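Local coordinates for protein halohydrin epoxidase A (PDB 4Z9F) that probably eliminates halide from vicinal halohydrins to form epoxides, as a halohydrin hydrogen-halide-lyase with a short-chain dehydrogenase/reductase-like fold, at residues D80-M86 / Q101-L106; N87-I91 / Y143-Y147. The protein carries 1 engineered substitution. One frame throughout, in Å; residues are numbered along the deposited sequence.

How the contacts relate
Residues 80-91 run on from strand 73-79 and supply the first segment of both contacts: contact 1 sets 80-86 against helix 96-123, and contact 2 sets 87-91 against the loop leading into helix 147-165. The segments alternate along the chain and the contact centres lie about 10 Å apart. They touch where Leu106 CD1 meets Tyr147 CD2 at 3.3 Å and Val102 CG1 meets the carbonyl Leu146 O at 3.6 Å. Arg151 ties both together, hydrogen-bonding Asp80 O and Tyr147 OH; Tyr147 and Arg151 are probably the tyrosine and arginine of the Ser-Tyr-Arg triad known from related halohydrin dehalogenases. Both contacts also reach the second subunit.

Contact 1: residues D80-M86 / Q101-L106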
loop_
_atom_site.group_PDB
_atom_site.type_symbol
_atom_site.label_atom_id
_atom_site.label_comp_id
_atom_site.label_asym_id
_atom_site.label_seq_id
_atom_site.Cartn_x
_atom_site.Cartn_y
_atom_site.Cartn_z
ATOM N N ASP C 80 22.635 3.325 2.289
ATOM C CA ASP C 80 22.668 4.761 2.084
ATOM C C ASP C 80 22.137 5.490 3.313
ATOM O O ASP C 80 21.226 5.009 3.989
ATOM C CB ASP C 80 21.870 5.125 0.833
ATOM C CG ASP C 80 22.375 4.375 -0.396
ATOM O OD1 ASP C 80 23.452 4.756 -0.905
ATOM O OD2 ASP C 80 21.728 3.391 -0.828
ATOM N N TYR C 81 22.742 6.637 3.610
ATOM C CA TYR C 81 22.391 7.430 4.779
ATOM C C TYR C 81 22.877 8.850 4.536
ATOM O O TYR C 81 23.691 9.100 3.645
ATOM C CB TYR C 81 23.000 6.843 6.058
ATOM C CG TYR C 81 24.272 7.544 6.491
ATOM C CD1 TYR C 81 24.278 8.394 7.594
ATOM C CD2 TYR C 81 25.457 7.386 5.782
ATOM C CE1 TYR C 81 25.436 9.054 7.986
ATOM C CE2 TYR C 81 26.615 8.034 6.172
ATOM C CZ TYR C 81 26.598 8.861 7.274
ATOM O OH TYR C 81 27.747 9.513 7.653
ATOM N N ILE C 82 22.335 9.786 5.305
ATOM C CA ILE C 82 22.820 11.162 5.259
ATOM C C ILE C 82 23.085 11.568 6.707
ATOM O O ILE C 82 22.380 11.099 7.614
ATOM C CB ILE C 82 21.833 12.091 4.523
ATOM C CG1 ILE C 82 22.465 13.465 4.261
ATOM C CG2 ILE C 82 20.502 12.215 5.281
ATOM C CD1 ILE C 82 21.741 14.302 3.221
ATOM N N PRO C 83 24.130 12.354 6.982
ATOM C CA PRO C 83 24.422 12.721 8.375
ATOM C C PRO C 83 23.262 13.482 9.003
ATOM O O PRO C 83 22.717 14.423 8.415
ATOM C CB PRO C 83 25.681 13.591 8.254
ATOM C CG PRO C 83 26.379 13.047 7.033
ATOM C CD PRO C 83 25.247 12.703 6.079
ATOM N N ARG C 84 22.865 13.040 10.191
ATOM C CA ARG C 84 21.894 13.761 10.999
ATOM C C ARG C 84 22.353 15.191 11.216
ATOM O O ARG C 84 23.549 15.467 11.169
ATOM C CB ARG C 84 21.712 13.071 12.343
ATOM C CG ARG C 84 21.287 11.651 12.220
ATOM C CD ARG C 84 21.174 11.038 13.590
ATOM N NE ARG C 84 20.149 11.685 14.406
ATOM C CZ ARG C 84 19.806 11.269 15.626
ATOM N NH1 ARG C 84 20.405 10.213 16.159
ATOM N NH2 ARG C 84 18.865 11.904 16.315
ATOM N N PRO C 85 21.403 16.107 11.462
ATOM C CA PRO C 85 19.961 15.843 11.530
ATOM C C PRO C 85 19.277 16.063 10.191
ATOM O O PRO C 85 18.106 16.452 10.172
ATOM C CB PRO C 85 19.482 16.870 12.562
ATOM C CG PRO C 85 20.359 18.072 12.255
ATOM C CD PRO C 85 21.710 17.508 11.809
ATOM N N MET C 86 19.995 15.832 9.086
ATOM C CA MET C 86 19.445 16.181 7.783
ATOM C C MET C 86 18.215 15.347 7.446
ATOM O O MET C 86 17.366 15.797 6.673
ATOM C CB MET C 86 20.516 16.042 6.694
ATOM C CG MET C 86 21.671 17.026 6.839
ATOM S SD MET C 86 22.739 17.112 5.372
ATOM C CE MET C 86 21.742 18.117 4.260
ATOM N N GLN C 101 21.318 17.604 -1.668
ATOM C CA GLN C 101 22.171 16.620 -1.008
ATOM C C GLN C 101 21.362 15.461 -0.445
ATOM O O GLN C 101 21.869 14.338 -0.345
ATOM C CB GLN C 101 22.980 17.268 0.112
ATOM C CG GLN C 101 23.878 16.269 0.814
ATOM C CD GLN C 101 24.683 16.891 1.916
ATOM O OE1 GLN C 101 24.601 18.097 2.149
ATOM N NE2 GLN C 101 25.453 16.075 2.618
ATOM N N VAL C 102 20.119 15.717 -0.043
ATOM C CA VAL C 102 19.278 14.633 0.456
ATOM C C VAL C 102 19.014 13.627 -0.653
ATOM O O VAL C 102 19.161 12.410 -0.468
ATOM C CB VAL C 102 17.968 15.197 1.032
ATOM C CG1 VAL C 102 16.973 14.069 1.291
ATOM C CG2 VAL C 102 18.264 15.982 2.304
ATOM N N PHE C 103 18.622 14.122 -1.825
ATOM C CA PHE C 103 18.379 13.231 -2.951
ATOM C C PHE C 103 19.675 12.615 -3.450
ATOM O O PHE C 103 19.705 11.431 -3.805
ATOM C CB PHE C 103 17.657 13.978 -4.067
ATOM C CG PHE C 103 16.183 14.087 -3.838
ATOM C CD1 PHE C 103 15.667 15.113 -3.070
ATOM C CD2 PHE C 103 15.317 13.131 -4.353
ATOM C CE1 PHE C 103 14.307 15.206 -2.842
ATOM C CE2 PHE C 103 13.955 13.224 -4.130
ATOM C CZ PHE C 103 13.454 14.264 -3.373
ATOM N N GLU C 104 20.762 13.392 -3.448
ATOM C CA GLU C 104 22.043 12.859 -3.899
ATOM C C GLU C 104 22.443 11.642 -3.079
ATOM O O GLU C 104 22.770 10.589 -3.633
ATOM C CB GLU C 104 23.127 13.932 -3.824
ATOM C CG GLU C 104 24.399 13.558 -4.586
ATOM C CD GLU C 104 24.217 13.584 -6.090
ATOM O OE1 GLU C 104 24.919 12.817 -6.791
ATOM O OE2 GLU C 104 23.384 14.374 -6.583
ATOM N N ALA C 105 22.378 11.753 -1.747
ATOM C CA ALA C 105 22.857 10.665 -0.894
ATOM C C ALA C 105 21.893 9.481 -0.878
ATOM O O ALA C 105 22.322 8.319 -0.786
ATOM C CB ALA C 105 23.084 11.172 0.537
ATOM N N LEU C 106 20.588 9.745 -0.937
ATOM C CA LEU C 106 19.622 8.683 -0.702
ATOM C C LEU C 106 18.986 8.134 -1.969
ATOM O O LEU C 106 18.419 7.036 -1.920
ATOM C CB LEU C 106 18.516 9.174 0.242
ATOM C CG LEU C 106 19.054 9.780 1.538
ATOM C CD1 LEU C 106 17.894 10.261 2.362
ATOM C CD2 LEU C 106 19.906 8.759 2.307
#
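In this Rossmann-like fold, strand 73-79 is followed by a loop and then by helix 96-123, the helix of the beta-alpha-beta unit leading to strand 127-132. Here the start of that loop, 80-86, packs on one flank of the helix, burying 384 Å² without a hydrogen bond between them. Ile82 is the central residue. Its extended tt side chain reaches the helix so that CD1 lies 3.7 Å from Val102 CA and 3.8 Å from Gln101 CG, while its CB faces Ala105 CB at 4.3 Å. Leu106 approaches from further along the helix and meets mainly backbone: its CD2 lies 3.7 Å from Tyr81 C and 4.0 Å from Ile82 N. Its other neighbours, Tyr147, Ala150 and Arg151 on helix 147-165, place this leucine between the loop and that helix. The CA-to-CB bond of Tyr81 points away from the helix, and the ring stacks on His11 and meets His8 edge-to-face. Beyond Ile82 the chain leaves the helix, then reverses through a type VI turn with a cis peptide before Pro85, closed by Met86 N to Pro83 O (3.1 Å). The turn brings Met86 back to Gln101, where CE touches OE1 at 3.6 Å. At the Asp80 end the helix widens into a pi-type turn at 104-106, and the buried carbonyl Ala105 O finds no hydrogen-bonding partner; it rests 3.6 Å from Asp80 CB.

Contact 2: residues N87-I91 / Y143-Y147; sequences NRLPI and YNPLY
This is a contact between two irregular loops, joined by a side-chain hydrogen bond, a water and a cation-pi stack: 87-91, before helix 96-123, meets 143-147, where the chain enters helix 147-165. The closest CA pairs are Arg88-Asn144 (5.1 Å) and Asn87-Tyr147 (5.2 Å), then Pro90-Pro145 (6.0 Å) and Leu89-Leu146 (6.6 Å). Asn87 (phi/psi -58/-24) and Arg88 (-102/17) turn the chain and Leu89 (-62/130) is polyproline II-like; Asn87 O and Leu89 O both face one water, which lies 2.9 and 2.7 Å from them and 3.0 Å from Tyr147 N. Asn144, chi1 m, adds a hydrogen bond from ND2 to Asn87 O, 2.7 Å. Tyr147, chi1 t, offers its ring face to Asn87 CB, a CH-pi contact 3.6 Å from CB to the ring centroid, while its OH bonds to Arg151. The exposed Arg88 guanidinium (chi1 m, chi2 and chi3 t, chi4 -98°) lies flat on the Tyr143 ring (chi1 p, 41°), centres 3.9 Å apart and planes at 5°; Arg88 CA also makes a CH...O contact with Tyr143 O, 3.2 Å. Leu89 CB packs on Leu146 CD1 at 4.2 Å, and Ile91 CD1 on Pro145 CB at 3.6 Å, close to the second subunit, whose Gln115 bonds to Ile91 O. With no direct backbone pairing, the water, donating to both carbonyls and accepting from Tyr147 N, ties 87-91 to the first residue of helix 147-165, the probable catalytic tyrosine.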
loop_
_atom_site.group_PDB
_atom_site.type_symbol
_atom_site.label_atom_id
_atom_site.label_comp_id
_atom_site.label_asym_id
_atom_site.label_seq_id
_atom_site.Cartn_x
_atom_site.Cartn_y
_atom_site.Cartn_z
ATOM N N ASN C 87 18.089 14.151 8.018
ATOM C CA ASN C 87 16.871 13.374 7.820
ATOM C C ASN C 87 15.631 14.129 8.286
ATOM O O ASN C 87 14.531 13.880 7.775
ATOM C CB ASN C 87 16.968 12.034 8.548
ATOM C CG ASN C 87 16.981 12.185 10.067
ATOM O OD1 ASN C 87 17.717 12.995 10.618
ATOM N ND2 ASN C 87 16.158 11.391 10.745
ATOM N N ARG C 88 15.785 15.076 9.210
ATOM C CA ARG C 88 14.654 15.827 9.735
ATOM C C ARG C 88 14.540 17.222 9.140
ATOM O O ARG C 88 13.831 18.061 9.702
ATOM C CB ARG C 88 14.741 15.914 11.260
ATOM C CG ARG C 88 14.375 14.619 11.943
ATOM C CD ARG C 88 14.544 14.741 13.436
ATOM N NE ARG C 88 13.755 13.740 14.135
ATOM C CZ ARG C 88 12.562 13.974 14.669
ATOM N NH1 ARG C 88 11.917 12.998 15.291
ATOM N NH2 ARG C 88 12.020 15.188 14.594
ATOM N N LEU C 89 15.210 17.493 8.018
ATOM C CA LEU C 89 15.093 18.808 7.403
ATOM C C LEU C 89 13.647 19.058 6.990
ATOM O O LEU C 89 13.039 18.196 6.340
ATOM C CB LEU C 89 16.011 18.937 6.188
ATOM C CG LEU C 89 17.468 19.251 6.551
ATOM C CD1 LEU C 89 18.381 19.045 5.357
ATOM C CD2 LEU C 89 17.591 20.678 7.074
ATOM N N PRO C 90 13.070 20.201 7.348
ATOM C CA PRO C 90 11.722 20.556 6.902
ATOM C C PRO C 90 11.773 21.160 5.500
ATOM O O PRO C 90 12.832 21.393 4.929
ATOM C CB PRO C 90 11.285 21.592 7.942
ATOM C CG PRO C 90 12.569 22.291 8.297
ATOM C CD PRO C 90 13.681 21.275 8.155
ATOM N N ILE C 91 10.596 21.443 4.952
ATOM C CA ILE C 91 10.553 22.057 3.630
ATOM C C ILE C 91 10.900 23.542 3.707
ATOM O O ILE C 91 11.736 24.043 2.943
ATOM C CB ILE C 91 9.176 21.823 2.991
ATOM C CG1 ILE C 91 8.924 20.322 2.847
ATOM C CG2 ILE C 91 9.090 22.525 1.656
ATOM C CD1 ILE C 91 7.465 19.985 2.803
ATOM N N TYR C 143 7.997 14.764 10.137
ATOM C CA TYR C 143 9.274 15.446 10.279
ATOM C C TYR C 143 10.302 15.001 9.249
ATOM O O TYR C 143 11.461 15.424 9.330
ATOM C CB TYR C 143 9.816 15.254 11.694
ATOM C CG TYR C 143 9.636 13.857 12.257
ATOM C CD1 TYR C 143 10.577 12.859 12.016
ATOM C CD2 TYR C 143 8.536 13.543 13.058
ATOM C CE1 TYR C 143 10.430 11.580 12.547
ATOM C CE2 TYR C 143 8.376 12.266 13.592
ATOM C CZ TYR C 143 9.331 11.291 13.334
ATOM O OH TYR C 143 9.183 10.028 13.857
ATOM N N ASN C 144 9.902 14.186 8.271
ATOM C CA ASN C 144 10.784 13.736 7.191
ATOM C C ASN C 144 10.226 14.094 5.811
ATOM O O ASN C 144 10.097 13.213 4.954
ATOM C CB ASN C 144 11.006 12.225 7.267
ATOM C CG ASN C 144 11.547 11.764 8.594
ATOM O OD1 ASN C 144 10.935 10.923 9.267
ATOM N ND2 ASN C 144 12.710 12.277 8.974
ATOM N N PRO C 145 9.933 15.370 5.531
ATOM C CA PRO C 145 9.288 15.699 4.251
ATOM C C PRO C 145 10.234 15.794 3.065
ATOM O O PRO C 145 9.758 15.964 1.934
ATOM C CB PRO C 145 8.637 17.055 4.528
ATOM C CG PRO C 145 9.595 17.698 5.519
ATOM C CD PRO C 145 10.197 16.584 6.334
ATOM N N LEU C 146 11.543 15.728 3.274
ATOM C CA LEU C 146 12.496 15.647 2.175
ATOM C C LEU C 146 13.199 14.305 2.135
ATOM O O LEU C 146 13.364 13.723 1.055
ATOM C CB LEU C 146 13.537 16.768 2.284
ATOM C CG LEU C 146 12.941 18.175 2.184
ATOM C CD1 LEU C 146 14.000 19.216 2.480
ATOM C CD2 LEU C 146 12.332 18.390 0.805
ATOM N N TYR C 147 13.587 13.822 3.317
ATOM C CA TYR C 147 14.164 12.493 3.497
ATOM C C TYR C 147 13.197 11.394 3.075
ATOM O O TYR C 147 13.607 10.394 2.476
ATOM C CB TYR C 147 14.547 12.339 4.968
ATOM C CG TYR C 147 15.169 11.041 5.445
ATOM C CD1 TYR C 147 14.398 10.077 6.077
ATOM C CD2 TYR C 147 16.535 10.829 5.368
ATOM C CE1 TYR C 147 14.965 8.908 6.567
ATOM C CE2 TYR C 147 17.110 9.665 5.844
ATOM C CZ TYR C 147 16.320 8.708 6.450
ATOM O OH TYR C 147 16.873 7.543 6.939
HETATM O O HOH W 1 13.373 15.566 5.721
#